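Local coordinates for GDSL-like protein (Roseburia intestinalis L1-82, PDB 6HFZ) that removes acetyl groups from complex beta-mannans as a two-domain carbohydrate esterase of the GDSL-like, SGNH hydrolase family, at residues 83-91 with 116-127; 232-242 with 364-372. All coordinates share one frame; numbering follows the deposited sequence.

Interaction 1. Residues 83-91 with 116-127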
loop_
_atom_site.group_PDB
_atom_site.type_symbol
_atom_site.label_atom_id
_atom_site.label_comp_id
_atom_site.label_asym_id
_atom_site.label_seq_id
_atom_site.Cartn_x
_atom_site.Cartn_y
_atom_site.Cartn_z
ATOM N N THR A 83 -0.139 -2.591 3.220
ATOM C CA THR A 83 1.303 -2.281 3.154
ATOM C C THR A 83 1.778 -2.281 1.715
ATOM O O THR A 83 1.010 -2.648 0.788
ATOM C CB THR A 83 2.095 -3.348 3.946
ATOM O OG1 THR A 83 2.018 -4.614 3.283
ATOM C CG2 THR A 83 1.587 -3.493 5.363
ATOM N N SER A 84 3.085 -2.034 1.533
ATOM C CA SER A 84 3.724 -2.093 0.236
ATOM C C SER A 84 3.750 -3.535 -0.279
ATOM O O SER A 84 3.874 -3.737 -1.486
ATOM C CB SER A 84 5.114 -1.512 0.274
ATOM O OG SER A 84 5.980 -2.285 1.097
ATOM N N GLN A 85 3.631 -4.526 0.622
ATOM C CA GLN A 85 3.562 -5.957 0.175
ATOM C C GLN A 85 2.254 -6.181 -0.615
ATOM O O GLN A 85 2.278 -6.795 -1.678
ATOM C CB GLN A 85 3.748 -6.901 1.365
ATOM C CG GLN A 85 3.810 -8.376 0.989
ATOM C CD GLN A 85 4.211 -9.193 2.192
ATOM O OE1 GLN A 85 4.336 -8.676 3.303
ATOM N NE2 GLN A 85 4.398 -10.497 2.008
ATOM N N PHE A 86 1.129 -5.643 -0.136
ATOM C CA PHE A 86 -0.096 -5.701 -0.961
ATOM C C PHE A 86 0.048 -4.776 -2.178
ATOM O O PHE A 86 -0.335 -5.126 -3.297
ATOM C CB PHE A 86 -1.311 -5.414 -0.111
ATOM C CG PHE A 86 -2.643 -5.517 -0.820
ATOM C CD1 PHE A 86 -2.848 -6.406 -1.867
ATOM C CD2 PHE A 86 -3.716 -4.767 -0.387
ATOM C CE1 PHE A 86 -4.084 -6.513 -2.493
ATOM C CE2 PHE A 86 -4.955 -4.885 -1.007
ATOM C CZ PHE A 86 -5.132 -5.760 -2.058
ATOM N N GLY A 87 0.670 -3.597 -1.971
ATOM C CA GLY A 87 0.862 -2.632 -3.073
ATOM C C GLY A 87 1.512 -3.211 -4.329
ATOM O O GLY A 87 1.047 -2.951 -5.461
ATOM N N VAL A 88 2.601 -3.939 -4.167
ATOM C CA VAL A 88 3.302 -4.504 -5.346
ATOM C C VAL A 88 2.425 -5.546 -6.057
ATOM O O VAL A 88 2.442 -5.602 -7.313
ATOM C CB VAL A 88 4.723 -5.028 -5.012
ATOM C CG1 VAL A 88 4.641 -6.180 -4.048
ATOM C CG2 VAL A 88 5.519 -5.389 -6.261
ATOM N N ALA A 89 1.629 -6.318 -5.331
ATOM C CA ALA A 89 0.731 -7.364 -5.916
ATOM C C ALA A 89 -0.500 -6.762 -6.592
ATOM O O ALA A 89 -1.030 -7.436 -7.424
ATOM C CB ALA A 89 0.254 -8.302 -4.843
ATOM N N ARG A 90 -0.979 -5.589 -6.152
ATOM C CA ARG A 90 -2.172 -4.944 -6.704
ATOM C C ARG A 90 -1.813 -3.798 -7.670
ATOM O O ARG A 90 -2.717 -3.180 -8.247
ATOM C CB ARG A 90 -3.112 -4.476 -5.597
ATOM C CG ARG A 90 -2.687 -3.223 -4.850
ATOM C CD ARG A 90 -3.411 -3.075 -3.556
ATOM N NE ARG A 90 -3.010 -1.893 -2.803
ATOM C CZ ARG A 90 -3.440 -0.652 -2.984
ATOM N NH1 ARG A 90 -4.259 -0.374 -3.989
ATOM N NH2 ARG A 90 -3.076 0.296 -2.113
ATOM N N ALA A 91 -0.524 -3.518 -7.851
ATOM C CA ALA A 91 -0.119 -2.293 -8.550
ATOM C C ALA A 91 -0.646 -2.307 -9.995
ATOM O O ALA A 91 -1.163 -1.302 -10.470
ATOM C CB ALA A 91 1.386 -2.100 -8.500
ATOM N N HIS A 116 12.299 -6.871 5.607
ATOM C CA HIS A 116 11.185 -7.458 4.846
ATOM C C HIS A 116 10.456 -6.369 4.042
ATOM O O HIS A 116 10.264 -6.529 2.841
ATOM C CB HIS A 116 10.235 -8.188 5.799
ATOM C CG HIS A 116 8.976 -8.631 5.146
ATOM N ND1 HIS A 116 8.924 -9.712 4.275
ATOM C CD2 HIS A 116 7.727 -8.110 5.180
ATOM C CE1 HIS A 116 7.692 -9.825 3.810
ATOM N NE2 HIS A 116 6.939 -8.869 4.360
ATOM N N PHE A 117 10.030 -5.290 4.715
ATOM C CA PHE A 117 9.342 -4.184 4.065
ATOM C C PHE A 117 10.260 -3.349 3.167
ATOM O O PHE A 117 9.801 -2.787 2.164
ATOM C CB PHE A 117 8.530 -3.396 5.110
ATOM C CG PHE A 117 7.303 -4.155 5.554
ATOM C CD1 PHE A 117 6.248 -4.392 4.679
ATOM C CD2 PHE A 117 7.204 -4.653 6.853
ATOM C CE1 PHE A 117 5.153 -5.143 5.077
ATOM C CE2 PHE A 117 6.086 -5.367 7.262
ATOM C CZ PHE A 117 5.062 -5.609 6.373
HETATM N N MSE A 118 11.557 -3.265 3.484
HETATM C CA MSE A 118 12.494 -2.667 2.540
HETATM C C MSE A 118 12.420 -3.428 1.215
HETATM O O MSE A 118 12.406 -2.819 0.139
HETATM C CB MSE A 118 13.956 -2.552 2.970
HETATM C CG MSE A 118 14.644 -1.599 2.035
HETATM SE SE MSE A 118 16.419 -1.083 2.732
HETATM C CE MSE A 118 16.879 -2.809 3.567
ATOM N N GLU A 119 12.355 -4.757 1.304
ATOM C CA GLU A 119 12.338 -5.608 0.116
ATOM C C GLU A 119 11.016 -5.474 -0.657
ATOM O O GLU A 119 11.032 -5.320 -1.878
ATOM C CB GLU A 119 12.623 -7.059 0.519
ATOM C CG GLU A 119 12.871 -7.957 -0.680
ATOM C CD GLU A 119 13.244 -9.406 -0.381
ATOM O OE1 GLU A 119 13.369 -9.781 0.811
ATOM O OE2 GLU A 119 13.374 -10.179 -1.327
ATOM N N THR A 120 9.885 -5.492 0.055
ATOM C CA THR A 120 8.589 -5.336 -0.618
ATOM C C THR A 120 8.485 -3.939 -1.252
ATOM O O THR A 120 7.995 -3.794 -2.380
ATOM C CB THR A 120 7.390 -5.696 0.262
ATOM O OG1 THR A 120 7.323 -4.746 1.337
ATOM C CG2 THR A 120 7.470 -7.086 0.857
ATOM N N TYR A 121 8.854 -2.881 -0.524
ATOM C CA TYR A 121 8.835 -1.516 -1.082
ATOM C C TYR A 121 9.755 -1.375 -2.302
ATOM O O TYR A 121 9.393 -0.698 -3.265
ATOM C CB TYR A 121 9.231 -0.561 0.026
ATOM C CG TYR A 121 8.959 0.897 -0.139
ATOM C CD1 TYR A 121 7.737 1.415 0.242
ATOM C CD2 TYR A 121 9.991 1.775 -0.460
ATOM C CE1 TYR A 121 7.516 2.773 0.256
ATOM C CE2 TYR A 121 9.779 3.137 -0.459
ATOM C CZ TYR A 121 8.535 3.632 -0.099
ATOM O OH TYR A 121 8.305 4.981 -0.008
ATOM N N GLU A 122 10.936 -2.023 -2.275
ATOM C CA GLU A 122 11.813 -1.985 -3.434
ATOM C C GLU A 122 11.115 -2.612 -4.662
ATOM O O GLU A 122 11.164 -2.020 -5.759
ATOM C CB GLU A 122 13.164 -2.664 -3.188
ATOM C CG GLU A 122 14.023 -2.586 -4.430
ATOM C CD GLU A 122 15.500 -2.870 -4.226
ATOM O OE1 GLU A 122 16.337 -2.156 -4.869
ATOM O OE2 GLU A 122 15.809 -3.718 -3.411
ATOM N N GLY A 123 10.468 -3.774 -4.482
ATOM C CA GLY A 123 9.694 -4.396 -5.542
ATOM C C GLY A 123 8.633 -3.473 -6.092
ATOM O O GLY A 123 8.478 -3.366 -7.297
ATOM N N LEU A 124 7.900 -2.785 -5.190
ATOM C CA LEU A 124 6.856 -1.860 -5.619
ATOM C C LEU A 124 7.454 -0.705 -6.420
ATOM O O LEU A 124 6.939 -0.347 -7.550
ATOM C CB LEU A 124 6.107 -1.337 -4.388
ATOM C CG LEU A 124 5.119 -0.214 -4.709
ATOM C CD1 LEU A 124 3.998 -0.683 -5.651
ATOM C CD2 LEU A 124 4.538 0.379 -3.420
ATOM N N VAL A 125 8.507 -0.078 -5.881
ATOM C CA VAL A 125 9.140 1.061 -6.542
ATOM C C VAL A 125 9.647 0.650 -7.947
ATOM O O VAL A 125 9.447 1.382 -8.941
ATOM C CB VAL A 125 10.246 1.696 -5.669
ATOM C CG1 VAL A 125 11.108 2.678 -6.452
ATOM C CG2 VAL A 125 9.685 2.348 -4.417
ATOM N N ARG A 126 10.425 -0.436 -8.018
ATOM C CA ARG A 126 10.923 -0.932 -9.326
ATOM C C ARG A 126 9.762 -1.118 -10.312
ATOM O O ARG A 126 9.849 -0.679 -11.467
ATOM C CB ARG A 126 11.745 -2.205 -9.170
ATOM C CG ARG A 126 13.076 -1.975 -8.472
ATOM C CD ARG A 126 13.840 -3.250 -8.281
ATOM N NE ARG A 126 14.256 -3.777 -9.575
ATOM C CZ ARG A 126 15.428 -3.523 -10.153
ATOM N NH1 ARG A 126 16.267 -2.650 -9.618
ATOM N NH2 ARG A 126 15.764 -4.196 -11.254
ATOM N N LYS A 127 8.675 -1.776 -9.888
ATOM C CA LYS A 127 7.572 -2.070 -10.797
ATOM C C LYS A 127 6.955 -0.771 -11.320
ATOM O O LYS A 127 6.575 -0.655 -12.465
ATOM C CB LYS A 127 6.534 -2.955 -10.105
ATOM C CG LYS A 127 5.210 -3.174 -10.848
ATOM C CD LYS A 127 4.309 -4.216 -10.252
ATOM C CE LYS A 127 4.816 -5.619 -10.463
ATOM N NZ LYS A 127 4.216 -6.600 -9.521
#

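Interaction 2. Residues 232-242 with 364-372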
loop_
_atom_site.group_PDB
_atom_site.type_symbol
_atom_site.label_atom_id
_atom_site.label_comp_id
_atom_site.label_asym_id
_atom_site.label_seq_id
_atom_site.Cartn_x
_atom_site.Cartn_y
_atom_site.Cartn_z
ATOM N N LYS A 232 17.379 -8.385 -2.096
ATOM C CA LYS A 232 17.160 -9.608 -2.921
ATOM C C LYS A 232 16.000 -9.431 -3.925
ATOM O O LYS A 232 15.913 -10.158 -4.917
ATOM C CB LYS A 232 16.848 -10.802 -2.026
ATOM C CG LYS A 232 18.005 -11.274 -1.158
ATOM C CD LYS A 232 17.677 -12.575 -0.460
ATOM C CE LYS A 232 18.678 -12.923 0.624
ATOM N NZ LYS A 232 20.000 -13.293 0.066
ATOM N N ASN A 233 15.120 -8.461 -3.672
ATOM C CA ASN A 233 14.103 -8.016 -4.590
ATOM C C ASN A 233 13.217 -9.186 -5.052
ATOM O O ASN A 233 12.855 -9.261 -6.212
ATOM C CB ASN A 233 14.702 -7.280 -5.779
ATOM C CG ASN A 233 13.658 -6.670 -6.671
ATOM O OD1 ASN A 233 12.691 -6.067 -6.179
ATOM N ND2 ASN A 233 13.824 -6.861 -7.977
ATOM N N THR A 234 12.817 -10.056 -4.120
ATOM C CA THR A 234 12.035 -11.237 -4.478
ATOM C C THR A 234 10.518 -10.980 -4.507
ATOM O O THR A 234 9.746 -11.950 -4.573
ATOM C CB THR A 234 12.429 -12.424 -3.589
ATOM O OG1 THR A 234 12.040 -12.239 -2.240
ATOM C CG2 THR A 234 13.915 -12.707 -3.623
ATOM N N TYR A 235 10.070 -9.717 -4.415
ATOM C CA TYR A 235 8.620 -9.397 -4.434
ATOM C C TYR A 235 8.232 -8.611 -5.693
ATOM O O TYR A 235 7.045 -8.380 -5.899
ATOM C CB TYR A 235 8.161 -8.675 -3.160
ATOM C CG TYR A 235 8.143 -9.558 -1.940
ATOM C CD1 TYR A 235 9.261 -9.680 -1.151
ATOM C CD2 TYR A 235 7.026 -10.311 -1.586
ATOM C CE1 TYR A 235 9.270 -10.493 -0.033
ATOM C CE2 TYR A 235 7.002 -11.102 -0.453
ATOM C CZ TYR A 235 8.135 -11.192 0.325
ATOM O OH TYR A 235 8.180 -12.006 1.419
ATOM N N GLU A 236 9.186 -8.267 -6.567
ATOM C CA GLU A 236 8.868 -7.471 -7.739
ATOM C C GLU A 236 7.826 -8.150 -8.633
ATOM O O GLU A 236 6.948 -7.474 -9.195
ATOM C CB GLU A 236 10.096 -7.082 -8.554
ATOM C CG GLU A 236 9.817 -5.940 -9.538
ATOM C CD GLU A 236 10.975 -5.459 -10.420
ATOM O OE1 GLU A 236 10.694 -4.757 -11.432
ATOM O OE2 GLU A 236 12.135 -5.780 -10.093
ATOM N N LYS A 237 7.932 -9.463 -8.807
ATOM C CA LYS A 237 6.860 -10.223 -9.403
ATOM C C LYS A 237 6.025 -10.799 -8.253
ATOM O O LYS A 237 6.498 -11.636 -7.507
ATOM C CB LYS A 237 7.419 -11.317 -10.326
ATOM C CG LYS A 237 6.307 -12.107 -10.987
ATOM C CD LYS A 237 6.688 -13.045 -12.124
ATOM C CE LYS A 237 5.434 -13.671 -12.716
ATOM N NZ LYS A 237 5.690 -15.050 -13.204
ATOM N N SER A 238 4.809 -10.293 -8.084
ATOM C CA SER A 238 3.910 -10.691 -7.012
ATOM C C SER A 238 2.533 -10.931 -7.619
ATOM O O SER A 238 1.933 -10.002 -8.135
ATOM C CB SER A 238 3.826 -9.654 -5.895
ATOM O OG SER A 238 4.992 -9.619 -5.076
ATOM N N ILE A 239 2.087 -12.198 -7.633
ATOM C CA ILE A 239 0.894 -12.573 -8.370
ATOM C C ILE A 239 -0.196 -13.006 -7.396
ATOM O O ILE A 239 -0.010 -13.931 -6.669
ATOM C CB ILE A 239 1.256 -13.672 -9.383
ATOM C CG1 ILE A 239 2.170 -13.130 -10.483
ATOM C CG2 ILE A 239 -0.005 -14.323 -9.952
ATOM C CD1 ILE A 239 1.565 -12.037 -11.307
ATOM N N ARG A 240 -1.333 -12.314 -7.355
ATOM C CA ARG A 240 -2.423 -12.798 -6.517
ATOM C C ARG A 240 -3.151 -13.956 -7.216
ATOM O O ARG A 240 -3.441 -13.880 -8.418
ATOM C CB ARG A 240 -3.492 -11.740 -6.283
ATOM C CG ARG A 240 -3.167 -10.713 -5.230
ATOM C CD ARG A 240 -4.249 -9.644 -5.175
ATOM N NE ARG A 240 -4.372 -8.846 -6.399
ATOM C CZ ARG A 240 -5.208 -7.818 -6.514
ATOM N NH1 ARG A 240 -5.956 -7.470 -5.483
ATOM N NH2 ARG A 240 -5.271 -7.135 -7.645
ATOM N N HIS A 241 -3.466 -14.979 -6.450
ATOM C CA HIS A 241 -4.312 -16.126 -6.858
ATOM C C HIS A 241 -5.664 -15.911 -6.182
ATOM O O HIS A 241 -5.769 -15.959 -4.938
ATOM C CB HIS A 241 -3.649 -17.462 -6.497
ATOM C CG HIS A 241 -2.362 -17.680 -7.201
ATOM N ND1 HIS A 241 -2.261 -18.495 -8.336
ATOM C CD2 HIS A 241 -1.132 -17.160 -6.996
ATOM C CE1 HIS A 241 -1.024 -18.486 -8.760
ATOM N NE2 HIS A 241 -0.316 -17.678 -7.976
ATOM N N GLN A 242 -6.674 -15.629 -6.993
ATOM C CA GLN A 242 -8.025 -15.363 -6.516
ATOM C C GLN A 242 -8.991 -16.296 -7.263
ATOM O O GLN A 242 -8.548 -17.256 -7.886
ATOM C CB GLN A 242 -8.337 -13.884 -6.662
ATOM C CG GLN A 242 -7.463 -13.026 -5.745
ATOM C CD GLN A 242 -7.845 -11.577 -5.653
ATOM O OE1 GLN A 242 -7.605 -10.791 -6.573
ATOM N NE2 GLN A 242 -8.425 -11.197 -4.519
ATOM N N VAL A 364 -9.088 -13.976 0.902
ATOM C CA VAL A 364 -9.084 -12.998 -0.157
ATOM C C VAL A 364 -8.151 -13.458 -1.293
ATOM O O VAL A 364 -8.494 -13.412 -2.474
ATOM C CB VAL A 364 -8.693 -11.605 0.366
ATOM C CG1 VAL A 364 -8.531 -10.600 -0.784
ATOM C CG2 VAL A 364 -9.661 -11.114 1.447
ATOM N N SER A 365 -6.929 -13.908 -0.981
ATOM C CA SER A 365 -5.979 -14.277 -1.999
ATOM C C SER A 365 -4.865 -15.119 -1.386
ATOM O O SER A 365 -4.634 -15.033 -0.188
ATOM C CB SER A 365 -5.330 -13.071 -2.694
ATOM O OG SER A 365 -4.274 -12.486 -1.886
ATOM N N VAL A 366 -4.175 -15.891 -2.242
ATOM C CA VAL A 366 -2.799 -16.349 -1.890
ATOM C C VAL A 366 -1.836 -15.716 -2.888
ATOM O O VAL A 366 -2.090 -15.718 -4.107
ATOM C CB VAL A 366 -2.686 -17.887 -1.902
ATOM C CG1 VAL A 366 -1.262 -18.317 -1.537
ATOM C CG2 VAL A 366 -3.724 -18.525 -0.980
ATOM N N ILE A 367 -0.738 -15.115 -2.406
ATOM C CA ILE A 367 0.167 -14.369 -3.290
ATOM C C ILE A 367 1.480 -15.137 -3.446
ATOM O O ILE A 367 2.139 -15.470 -2.475
ATOM C CB ILE A 367 0.441 -12.937 -2.789
ATOM C CG1 ILE A 367 -0.840 -12.108 -2.671
ATOM C CG2 ILE A 367 1.472 -12.234 -3.670
ATOM C CD1 ILE A 367 -0.698 -10.791 -1.893
ATOM N N GLY A 368 1.865 -15.374 -4.693
ATOM C CA GLY A 368 3.136 -15.948 -4.991
ATOM C C GLY A 368 4.072 -14.893 -5.545
ATOM O O GLY A 368 3.694 -14.153 -6.465
ATOM N N SER A 369 5.314 -14.876 -5.050
ATOM C CA SER A 369 6.256 -13.865 -5.451
ATOM C C SER A 369 7.587 -14.487 -5.851
ATOM O O SER A 369 7.982 -15.499 -5.278
ATOM C CB SER A 369 6.446 -12.885 -4.335
ATOM O OG SER A 369 5.203 -12.333 -3.952
ATOM N N SER A 370 8.301 -13.809 -6.759
ATOM C CA SER A 370 9.708 -14.119 -6.993
ATOM C C SER A 370 10.451 -12.896 -7.541
ATOM O O SER A 370 9.837 -11.854 -7.789
ATOM C CB SER A 370 9.823 -15.288 -7.914
ATOM O OG SER A 370 9.253 -14.967 -9.158
ATOM N N GLU A 371 11.775 -13.010 -7.665
ATOM C CA GLU A 371 12.581 -11.937 -8.239
ATOM C C GLU A 371 12.175 -11.800 -9.697
ATOM O O GLU A 371 11.878 -12.806 -10.348
ATOM C CB GLU A 371 14.093 -12.212 -8.277
ATOM C CG GLU A 371 14.636 -13.064 -7.144
ATOM C CD GLU A 371 14.695 -14.573 -7.354
ATOM O OE1 GLU A 371 13.633 -15.191 -7.637
ATOM O OE2 GLU A 371 15.805 -15.139 -7.202
ATOM N N LYS A 372 12.185 -10.564 -10.185
ATOM C CA LYS A 372 12.275 -10.293 -11.578
ATOM C C LYS A 372 13.738 -9.944 -11.875
ATOM O O LYS A 372 14.280 -8.985 -11.338
ATOM C CB LYS A 372 11.320 -9.171 -11.974
ATOM C CG LYS A 372 11.314 -8.836 -13.454
ATOM C CD LYS A 372 10.231 -7.868 -13.843
ATOM C CE LYS A 372 10.428 -7.333 -15.241
ATOM N NZ LYS A 372 9.732 -6.037 -15.419
HETATM O O HOH W 1 15.905 -8.385 -9.365
HETATM O O HOH W 2 8.419 -5.099 -12.829
HETATM O O HOH W 3 13.904 -6.306 -11.900
#

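Interaction 1. Residues 83-91 with 116-127
Val88 presses its CG2 branch against the backbone of helix 116-127, 3.7 Å from Gly123 C, and fits as a knob among Thr120, Gly123, Leu124 and Lys127. Leu124 returns the fit, lodged among Ser84, Gly87, Val88 and Ala91. The helix axes approach to 8.1 Å at a 26° crossing angle, and glycines at 87 and 123 are consistent with this close packing. Toward the helix starts, Ser84 OG meets Thr120 OG1 at 2.8 Å; Asp111 also bonds Ser84 OG, so this buried hydroxyl has partners from two parts of the chain.

The margins are more polar and partly exposed to solvent. With CG anti to the backbone N (chi1 171°), the His116 ring reaches Gln85, and its NE2 donates to Gln85 OE1 over 2.8 Å; the oxygen lies in the ring plane, but the donor stands above the amide plane. Glu337 holds ND1 of the same ring. Lys127 bends at chi3 (-72°) to bring NZ 3.0 Å from Val88 O, and also donates to the backbone O of Glu236. Phe117 meets Thr83 chiefly through CE1. Helices 84-96 and 115-129 flank strand 102-106 in sequence, as successive helices of the alpha/beta/alpha SGNH hydrolase fold.

Interaction 2. Residues 232-242 with 364-372
Arg240 lays its CG alongside Ile367, 3.7 Å from CG1, the two side chains running the same way from a non-hydrogen-bonded pair. On that same face Ser238 and Ser369 form the next such pair, with CA atoms 4.2 Å apart and hydroxyls OG to OG at 2.9 Å; Ser238 OG also bonds Tyr235 O, tying the preceding turn to the strand. The face looks onto helix 84-96, where Ser238 meets Val88 and Arg240 meets Phe86.

Lys237, Ile239 and His241 emerge on the reverse face. Each belongs to a hydrogen-bonded pair, opposite Ser370, Gly368 and Val366, and the straightest link runs from Ile239 N to Gly368 O, at 170° about the hydrogen. Reciprocal bonds at all three pairs define an antiparallel ladder that seats strand 237-241 along strand 361-370 of the beta-rich part of the chain. Beyond the ladder, still within strand 361-370, Val364 and Ser365 both face Gln292 in a classic beta bulge. Gln242, extended beyond CG, runs beside Val364, its NE2 donating to Val364 O over 3.0 Å with that oxygen in the amide plane.

At the other end regular pairing stops, though Thr234 CG2 still lies 3.6 Å from Glu371 CG. Asn233 ND2 donates to Glu236 OE2 at 2.9 Å, using the carboxylate's anti lone pair, and Arg126 forms a salt bridge with the same oxygen. Glu236 OE1 and Lys372 NZ stay 4.3 Å apart, beyond a salt bridge, and one water joins them; two more link Lys372 O to Glu236 OE2 and to Asn233 ND2.

How the interactions relate
Interaction 1 closes before interaction 2 opens along the chain, yet their centres lie only 9 Å apart. The first joins two helices of the hydrolase part, 84-96 and 115-129; the second adds strand 237-241 to the antiparallel sheet through strand 361-370, near the chain's C-terminal end. Residues 232-242 therefore bridge the two parts. Direct links support this: Glu119 OE2 lies 2.6 Å from Thr234 OG1, a probable hydrogen bond, and His116 CE1 packs 3.3 Å from Tyr235 OH, the two rings meeting at about 90°. Together the contacts mark an interface between the esterase helices and the beta-rich domain.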